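Local coordinates for core protein VP7 (Bluetongue virus, PDB 1BVP) that forms, as homotrimers assembled on an inner VP3 scaffold, the 260 capsomers of the viral core and probably takes part in binding to the host cell surface, at residues I184-R189 with V243-V248; V208-G213 with A229-H234. All blocks are in the same frame, centred on the assembly; numbering follows the deposited sequence.

Contact 1 (I184-R189 with V243-V248)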
ATOM      1  N   ILE A 184      16.148   3.542 -13.310  1.00 18.68           N
ATOM      2  CA  ILE A 184      15.025   3.286 -14.208  1.00 14.54           C
ATOM      3  C   ILE A 184      15.090   1.813 -14.496  1.00 14.03           C
ATOM      4  O   ILE A 184      16.164   1.295 -14.800  1.00 16.61           O
ATOM      5  CB  ILE A 184      15.162   4.089 -15.527  1.00 13.68           C
ATOM      6  CG1 ILE A 184      15.422   5.553 -15.188  1.00 12.88           C
ATOM      7  CG2 ILE A 184      13.881   3.996 -16.361  1.00 11.00           C
ATOM      8  CD1 ILE A 184      15.452   6.449 -16.342  1.00 14.73           C
ATOM      9  N   TYR A 185      13.971   1.122 -14.299  1.00 10.27           N
ATOM     10  CA  TYR A 185      13.939  -0.311 -14.518  1.00 16.93           C
ATOM     11  C   TYR A 185      13.197  -0.602 -15.808  1.00 18.29           C
ATOM     12  O   TYR A 185      12.001  -0.323 -15.975  1.00 13.47           O
ATOM     13  CB  TYR A 185      13.358  -1.054 -13.303  1.00 17.59           C
ATOM     14  CG  TYR A 185      14.191  -0.831 -12.052  1.00 17.46           C
ATOM     15  CD1 TYR A 185      13.999   0.303 -11.249  1.00 16.54           C
ATOM     16  CD2 TYR A 185      15.216  -1.697 -11.718  1.00 19.48           C
ATOM     17  CE1 TYR A 185      14.809   0.572 -10.159  1.00 14.79           C
ATOM     18  CE2 TYR A 185      16.040  -1.442 -10.618  1.00 24.68           C
ATOM     19  CZ  TYR A 185      15.832  -0.299  -9.842  1.00 22.78           C
ATOM     20  OH  TYR A 185      16.668  -0.042  -8.767  1.00 24.57           O
ATOM     21  N   LEU A 186      13.987  -1.124 -16.729  1.00 19.52           N
ATOM     22  CA  LEU A 186      13.607  -1.438 -18.082  1.00 16.26           C
ATOM     23  C   LEU A 186      13.457  -2.899 -18.422  1.00 17.26           C
ATOM     24  O   LEU A 186      14.031  -3.765 -17.767  1.00 22.11           O
ATOM     25  CB  LEU A 186      14.753  -0.962 -18.968  1.00  9.73           C
ATOM     26  CG  LEU A 186      14.824   0.443 -19.503  1.00 12.33           C
ATOM     27  CD1 LEU A 186      13.944   1.382 -18.744  1.00 15.46           C
ATOM     28  CD2 LEU A 186      16.248   0.867 -19.493  1.00 10.89           C
ATOM     29  N   VAL A 187      12.651  -3.162 -19.440  1.00 14.73           N
ATOM     30  CA  VAL A 187      12.594  -4.492 -20.046  1.00 21.16           C
ATOM     31  C   VAL A 187      12.311  -4.220 -21.516  1.00 19.72           C
ATOM     32  O   VAL A 187      11.518  -3.329 -21.832  1.00 19.14           O
ATOM     33  CB  VAL A 187      11.703  -5.599 -19.360  1.00 20.14           C
ATOM     34  CG1 VAL A 187      10.940  -5.079 -18.205  1.00 25.07           C
ATOM     35  CG2 VAL A 187      10.870  -6.341 -20.386  1.00 14.09           C
ATOM     36  N   TRP A 188      13.148  -4.794 -22.391  1.00 23.67           N
ATOM     37  CA  TRP A 188      12.990  -4.589 -23.851  1.00 20.11           C
ATOM     38  C   TRP A 188      12.530  -5.836 -24.563  1.00 17.94           C
ATOM     39  O   TRP A 188      12.859  -6.964 -24.177  1.00 14.26           O
ATOM     40  CB  TRP A 188      14.254  -4.010 -24.523  1.00 16.48           C
ATOM     41  CG  TRP A 188      15.387  -4.992 -24.766  1.00 22.63           C
ATOM     42  CD1 TRP A 188      16.412  -5.307 -23.915  1.00 19.93           C
ATOM     43  CD2 TRP A 188      15.581  -5.813 -25.933  1.00 29.44           C
ATOM     44  NE1 TRP A 188      17.217  -6.280 -24.466  1.00 16.98           N
ATOM     45  CE2 TRP A 188      16.730  -6.612 -25.700  1.00 25.78           C
ATOM     46  CE3 TRP A 188      14.901  -5.940 -27.161  1.00 28.79           C
ATOM     47  CZ2 TRP A 188      17.205  -7.529 -26.639  1.00 26.02           C
ATOM     48  CZ3 TRP A 188      15.379  -6.842 -28.091  1.00 26.86           C
ATOM     49  CH2 TRP A 188      16.519  -7.630 -27.824  1.00 24.43           C
ATOM     50  N   ARG A 189      11.692  -5.634 -25.566  1.00 22.82           N
ATOM     51  CA  ARG A 189      11.173  -6.753 -26.334  1.00 20.68           C
ATOM     52  C   ARG A 189      11.273  -6.479 -27.842  1.00 23.18           C
ATOM     53  O   ARG A 189      11.356  -5.318 -28.293  1.00 24.25           O
ATOM     54  CB  ARG A 189       9.711  -6.950 -25.968  1.00 16.27           C
ATOM     55  CG  ARG A 189       9.470  -7.227 -24.529  1.00 12.57           C
ATOM     56  CD  ARG A 189       7.996  -7.310 -24.235  1.00 16.94           C
ATOM     57  NE  ARG A 189       7.726  -7.438 -22.796  1.00 25.18           N
ATOM     58  CZ  ARG A 189       7.547  -6.408 -21.957  1.00 20.56           C
ATOM     59  NH1 ARG A 189       7.600  -5.158 -22.397  1.00 17.05           N
ATOM     60  NH2 ARG A 189       7.321  -6.619 -20.668  1.00 15.95           N
ATOM     61  N   VAL A 243      11.821  -2.463 -31.729  1.00 26.94           N
ATOM     62  CA  VAL A 243      11.921  -2.991 -30.365  1.00 25.04           C
ATOM     63  C   VAL A 243      11.111  -2.105 -29.449  1.00 23.13           C
ATOM     64  O   VAL A 243      10.961  -0.898 -29.752  1.00 19.80           O
ATOM     65  CB  VAL A 243      13.388  -3.055 -29.825  1.00 23.30           C
ATOM     66  CG1 VAL A 243      14.269  -3.814 -30.780  1.00 23.20           C
ATOM     67  CG2 VAL A 243      13.941  -1.679 -29.579  1.00 20.27           C
ATOM     68  N   GLN A 244      10.461  -2.705 -28.438  1.00 22.17           N
ATOM     69  CA  GLN A 244       9.770  -1.868 -27.435  1.00 19.13           C
ATOM     70  C   GLN A 244      10.590  -1.896 -26.171  1.00 15.77           C
ATOM     71  O   GLN A 244      11.260  -2.895 -25.869  1.00 13.13           O
ATOM     72  CB  GLN A 244       8.345  -2.266 -27.125  1.00 10.14           C
ATOM     73  CG  GLN A 244       8.167  -3.330 -26.129  1.00 12.53           C
ATOM     74  CD  GLN A 244       6.696  -3.544 -25.833  1.00 14.56           C
ATOM     75  OE1 GLN A 244       5.869  -2.782 -26.309  1.00 12.40           O
ATOM     76  NE2 GLN A 244       6.359  -4.580 -25.051  1.00 17.97           N
ATOM     77  N   ILE A 245      10.665  -0.744 -25.528  1.00 16.08           N
ATOM     78  CA  ILE A 245      11.389  -0.632 -24.266  1.00 18.06           C
ATOM     79  C   ILE A 245      10.415  -0.072 -23.259  1.00 15.93           C
ATOM     80  O   ILE A 245       9.855   1.022 -23.445  1.00 16.23           O
ATOM     81  CB  ILE A 245      12.592   0.270 -24.358  1.00 15.98           C
ATOM     82  CG1 ILE A 245      13.615  -0.338 -25.323  1.00 16.55           C
ATOM     83  CG2 ILE A 245      13.193   0.415 -22.994  1.00  9.45           C
ATOM     84  CD1 ILE A 245      14.769   0.618 -25.642  1.00 14.19           C
ATOM     85  N   GLN A 246      10.113  -0.907 -22.272  1.00 16.18           N
ATOM     86  CA  GLN A 246       9.174  -0.571 -21.203  1.00 16.42           C
ATOM     87  C   GLN A 246       9.841  -0.129 -19.909  1.00 19.63           C
ATOM     88  O   GLN A 246      10.785  -0.793 -19.446  1.00 19.76           O
ATOM     89  CB  GLN A 246       8.369  -1.794 -20.851  1.00  9.98           C
ATOM     90  CG  GLN A 246       7.304  -1.513 -19.852  1.00 13.33           C
ATOM     91  CD  GLN A 246       6.610  -2.778 -19.375  1.00 15.72           C
ATOM     92  OE1 GLN A 246       6.896  -3.883 -19.855  1.00 16.25           O
ATOM     93  NE2 GLN A 246       5.699  -2.624 -18.414  1.00 12.01           N
ATOM     94  N   VAL A 247       9.372   0.989 -19.343  1.00 18.45           N
ATOM     95  CA  VAL A 247       9.869   1.446 -18.040  1.00 20.67           C
ATOM     96  C   VAL A 247       8.888   0.819 -17.033  1.00 19.35           C
ATOM     97  O   VAL A 247       7.785   1.354 -16.791  1.00 24.18           O
ATOM     98  CB  VAL A 247       9.885   2.988 -17.880  1.00 18.62           C
ATOM     99  CG1 VAL A 247      10.209   3.353 -16.460  1.00 16.59           C
ATOM    100  CG2 VAL A 247      10.930   3.600 -18.778  1.00 19.97           C
ATOM    101  N   VAL A 248       9.269  -0.341 -16.493  1.00 12.73           N
ATOM    102  CA  VAL A 248       8.413  -1.037 -15.549  1.00 15.29           C
ATOM    103  C   VAL A 248       8.144  -0.249 -14.254  1.00 19.72           C
ATOM    104  O   VAL A 248       7.030  -0.288 -13.727  1.00 19.53           O
ATOM    105  CB  VAL A 248       8.808  -2.509 -15.378  1.00 14.14           C
ATOM    106  CG1 VAL A 248      10.224  -2.703 -15.672  1.00 17.42           C
ATOM    107  CG2 VAL A 248       8.443  -2.992 -14.020  1.00 19.41           C
TER
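Arg189 shows how a long cationic side chain can be fixed along one face of a beta-sheet. Strands 184-189 and 243-248 run antiparallel, and Val187 with Gln246 and Arg189 with Gln244 form the hydrogen-bonded pairs; the straightest link, at 166°, joins Gln246 N to Val187 O over 2.8 Å. From Arg189 CB, which lies beside Gln244 CG, the chain starts with CG anti to its own carbonyl carbon (chi1 -59°) and stays extended to NE. CD passes alongside the Gln244 amide, and the two side chains point the same way. The guanidinium then reaches Gln246 end-on: NH1 and NH2 each donate to Gln246 OE1 at 2.9 Å. The oxygen lies almost in the guanidinium plane, taking NH1 on a lone pair and NH2 nearly along its C=O axis. Val187 CG2 sits 3.5 Å above the plane, over the rim of one face of the guanidinium. In the second subunit, Leu130 O accepts from NH2 and Thr132 OG1 bonds to NE, so the charge is held within the trimer interface. On the other face of the sheet contacts are apolar: Leu186 CD1 meets Val247 CG2 at 3.7 Å, and Trp188 CB meets Ile245 CG1 at 3.8 Å. The face of Arg189, Gln244 and Gln246 meets a neighbouring subunit and that of Leu186, Trp188 and Ile245 packs within the chain, in the antiparallel beta-sandwich domain of VP7.

Contact 2 (V208-G213 with A229-H234)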
ATOM      1  N   VAL A 208      18.591  -8.751 -33.109  1.00 36.08           N
ATOM      2  CA  VAL A 208      18.644  -7.371 -32.633  1.00 34.33           C
ATOM      3  C   VAL A 208      19.204  -7.395 -31.223  1.00 34.65           C
ATOM      4  O   VAL A 208      18.939  -8.336 -30.455  1.00 36.97           O
ATOM      5  CB  VAL A 208      17.245  -6.755 -32.554  1.00 33.01           C
ATOM      6  CG1 VAL A 208      17.354  -5.272 -32.253  1.00 32.76           C
ATOM      7  CG2 VAL A 208      16.514  -6.970 -33.850  1.00 36.09           C
ATOM      8  N   THR A 209      19.985  -6.380 -30.882  1.00 31.75           N
ATOM      9  CA  THR A 209      20.556  -6.301 -29.549  1.00 31.19           C
ATOM     10  C   THR A 209      20.376  -4.932 -28.914  1.00 31.85           C
ATOM     11  O   THR A 209      20.255  -3.916 -29.606  1.00 31.25           O
ATOM     12  CB  THR A 209      22.076  -6.642 -29.517  1.00 29.81           C
ATOM     13  OG1 THR A 209      22.830  -5.629 -30.205  1.00 34.47           O
ATOM     14  CG2 THR A 209      22.330  -8.002 -30.114  1.00 18.73           C
ATOM     15  N   VAL A 210      20.305  -4.947 -27.584  1.00 35.52           N
ATOM     16  CA  VAL A 210      20.198  -3.742 -26.757  1.00 29.81           C
ATOM     17  C   VAL A 210      21.347  -3.890 -25.754  1.00 26.48           C
ATOM     18  O   VAL A 210      21.616  -4.989 -25.253  1.00 28.25           O
ATOM     19  CB  VAL A 210      18.839  -3.656 -26.003  1.00 24.14           C
ATOM     20  CG1 VAL A 210      18.814  -2.406 -25.144  1.00 18.47           C
ATOM     21  CG2 VAL A 210      17.685  -3.600 -26.994  1.00 19.10           C
ATOM     22  N   SER A 211      22.112  -2.831 -25.563  1.00 24.15           N
ATOM     23  CA  SER A 211      23.214  -2.908 -24.628  1.00 27.51           C
ATOM     24  C   SER A 211      23.179  -1.653 -23.762  1.00 29.68           C
ATOM     25  O   SER A 211      22.745  -0.566 -24.217  1.00 25.10           O
ATOM     26  CB  SER A 211      24.550  -3.042 -25.365  1.00 30.40           C
ATOM     27  OG  SER A 211      24.949  -1.795 -25.916  1.00 38.34           O
ATOM     28  N   VAL A 212      23.551  -1.829 -22.496  1.00 30.21           N
ATOM     29  CA  VAL A 212      23.552  -0.724 -21.547  1.00 33.87           C
ATOM     30  C   VAL A 212      24.973  -0.509 -21.088  1.00 34.42           C
ATOM     31  O   VAL A 212      25.596  -1.430 -20.573  1.00 33.81           O
ATOM     32  CB  VAL A 212      22.645  -1.009 -20.322  1.00 33.37           C
ATOM     33  CG1 VAL A 212      22.674   0.191 -19.402  1.00 31.15           C
ATOM     34  CG2 VAL A 212      21.187  -1.288 -20.766  1.00 29.28           C
ATOM     35  N   GLY A 213      25.495   0.698 -21.307  1.00 35.92           N
ATOM     36  CA  GLY A 213      26.871   0.990 -20.933  1.00 37.52           C
ATOM     37  C   GLY A 213      27.875   0.009 -21.549  1.00 40.98           C
ATOM     38  O   GLY A 213      28.856  -0.370 -20.906  1.00 45.60           O
ATOM     39  N   ALA A 229      24.229   5.958 -18.487  1.00 31.13           N
ATOM     40  CA  ALA A 229      24.945   5.038 -19.373  1.00 28.81           C
ATOM     41  C   ALA A 229      24.222   4.935 -20.704  1.00 34.96           C
ATOM     42  O   ALA A 229      22.993   4.956 -20.746  1.00 34.23           O
ATOM     43  CB  ALA A 229      25.045   3.664 -18.741  1.00 21.67           C
ATOM     44  N   ALA A 230      24.983   4.769 -21.781  1.00 41.35           N
ATOM     45  CA  ALA A 230      24.403   4.680 -23.123  1.00 35.44           C
ATOM     46  C   ALA A 230      23.521   3.460 -23.350  1.00 30.00           C
ATOM     47  O   ALA A 230      23.882   2.313 -23.025  1.00 29.29           O
ATOM     48  CB  ALA A 230      25.482   4.751 -24.159  1.00 36.68           C
ATOM     49  N   LEU A 231      22.356   3.740 -23.915  1.00 25.49           N
ATOM     50  CA  LEU A 231      21.348   2.733 -24.224  1.00 27.33           C
ATOM     51  C   LEU A 231      21.470   2.567 -25.730  1.00 27.33           C
ATOM     52  O   LEU A 231      20.935   3.370 -26.509  1.00 26.01           O
ATOM     53  CB  LEU A 231      19.990   3.305 -23.858  1.00 27.67           C
ATOM     54  CG  LEU A 231      18.909   2.293 -23.609  1.00 23.62           C
ATOM     55  CD1 LEU A 231      19.453   1.235 -22.706  1.00 29.45           C
ATOM     56  CD2 LEU A 231      17.791   3.023 -22.940  1.00 27.33           C
ATOM     57  N   HIS A 232      22.176   1.518 -26.123  1.00 26.45           N
ATOM     58  CA  HIS A 232      22.492   1.275 -27.514  1.00 26.05           C
ATOM     59  C   HIS A 232      21.754   0.134 -28.211  1.00 28.02           C
ATOM     60  O   HIS A 232      21.899  -1.041 -27.851  1.00 28.94           O
ATOM     61  CB  HIS A 232      23.997   1.060 -27.578  1.00 34.41           C
ATOM     62  CG  HIS A 232      24.558   1.060 -28.964  1.00 42.41           C
ATOM     63  ND1 HIS A 232      24.737   2.218 -29.696  1.00 41.54           N
ATOM     64  CD2 HIS A 232      25.014   0.046 -29.742  1.00 41.48           C
ATOM     65  CE1 HIS A 232      25.285   1.917 -30.860  1.00 40.10           C
ATOM     66  NE2 HIS A 232      25.463   0.607 -30.913  1.00 41.95           N
ATOM     67  N   VAL A 233      20.980   0.476 -29.238  1.00 30.86           N
ATOM     68  CA  VAL A 233      20.254  -0.539 -29.996  1.00 30.49           C
ATOM     69  C   VAL A 233      20.990  -0.829 -31.315  1.00 29.13           C
ATOM     70  O   VAL A 233      21.502   0.081 -31.970  1.00 29.39           O
ATOM     71  CB  VAL A 233      18.816  -0.113 -30.312  1.00 30.35           C
ATOM     72  CG1 VAL A 233      17.987  -1.353 -30.596  1.00 29.45           C
ATOM     73  CG2 VAL A 233      18.218   0.697 -29.156  1.00 28.29           C
ATOM     74  N   HIS A 234      21.078  -2.103 -31.673  1.00 28.24           N
ATOM     75  CA  HIS A 234      21.756  -2.525 -32.888  1.00 32.76           C
ATOM     76  C   HIS A 234      20.951  -3.595 -33.646  1.00 33.08           C
ATOM     77  O   HIS A 234      20.575  -4.634 -33.075  1.00 29.56           O
ATOM     78  CB  HIS A 234      23.146  -3.072 -32.533  1.00 41.62           C
ATOM     79  CG  HIS A 234      23.914  -3.622 -33.698  1.00 46.66           C
ATOM     80  ND1 HIS A 234      23.886  -3.048 -34.955  1.00 48.92           N
ATOM     81  CD2 HIS A 234      24.731  -4.702 -33.795  1.00 46.95           C
ATOM     82  CE1 HIS A 234      24.651  -3.750 -35.778  1.00 48.03           C
ATOM     83  NE2 HIS A 234      25.173  -4.758 -35.099  1.00 45.93           N
TER
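Four backbone hydrogen bonds pair strands 209-212 and 231-234, and a fifth follows just past them. Thr209 N donates to His234 O over 2.9 Å at 167°, and His234 N returns the bond to Thr209 O. One step along, Ser211 N reaches His232 O while His232 N binds Ser211 O; beyond the last strand pair, Gly213 N still finds Ala230 O. Each of these acceptors is approached in its carbonyl plane. The strands are the two inner members of a four-stranded antiparallel sheet, flanked by 168-170 and 215-217, and this sheet belongs to the beta-rich domain of VP7. Outward-facing amides are also served: Leu231 N bonds to Gln172 OE1, and Val210 and Val233 have backbone partners in Met217 and Gly169. On the polar face, Ser211 OG sits 3.4 Å from His232 CB, and Thr209 OG1 lies 3.5 Å from His234 CB, at the edge of that ring. Both imidazoles stand with CG anti to the backbone N. His232 ND1 bonds to Asp170 OD1, a carboxylate that may favour a protonated ring, whereas the bond from His234 ND1 to Ala167 O is weak. Across the reverse face, Leu231 CD1 and Val212 CG2 lie side by side at 3.6 Å.

In the fold
Two antiparallel pairs from two different sheets meet face to face here, their centres 12 Å apart. The apolar face of contact 1 is turned to that of contact 2: Trp188 CD2 packs on Val210 CG2 at 3.2 Å, and Val243 CG1 meets Val208 CG1 at 3.7 Å. Trp188 also donates through NE1 to Met217 O, on the strand next to 209-212, which ties the indole to the opposing sheet. In sequence, contact 2 falls between the two strands of contact 1, and strand 241-252 is the next strand after 231-234. The outer sides differ: contact 1 faces the second subunit, whereas no other chain of the trimer touches contact 2.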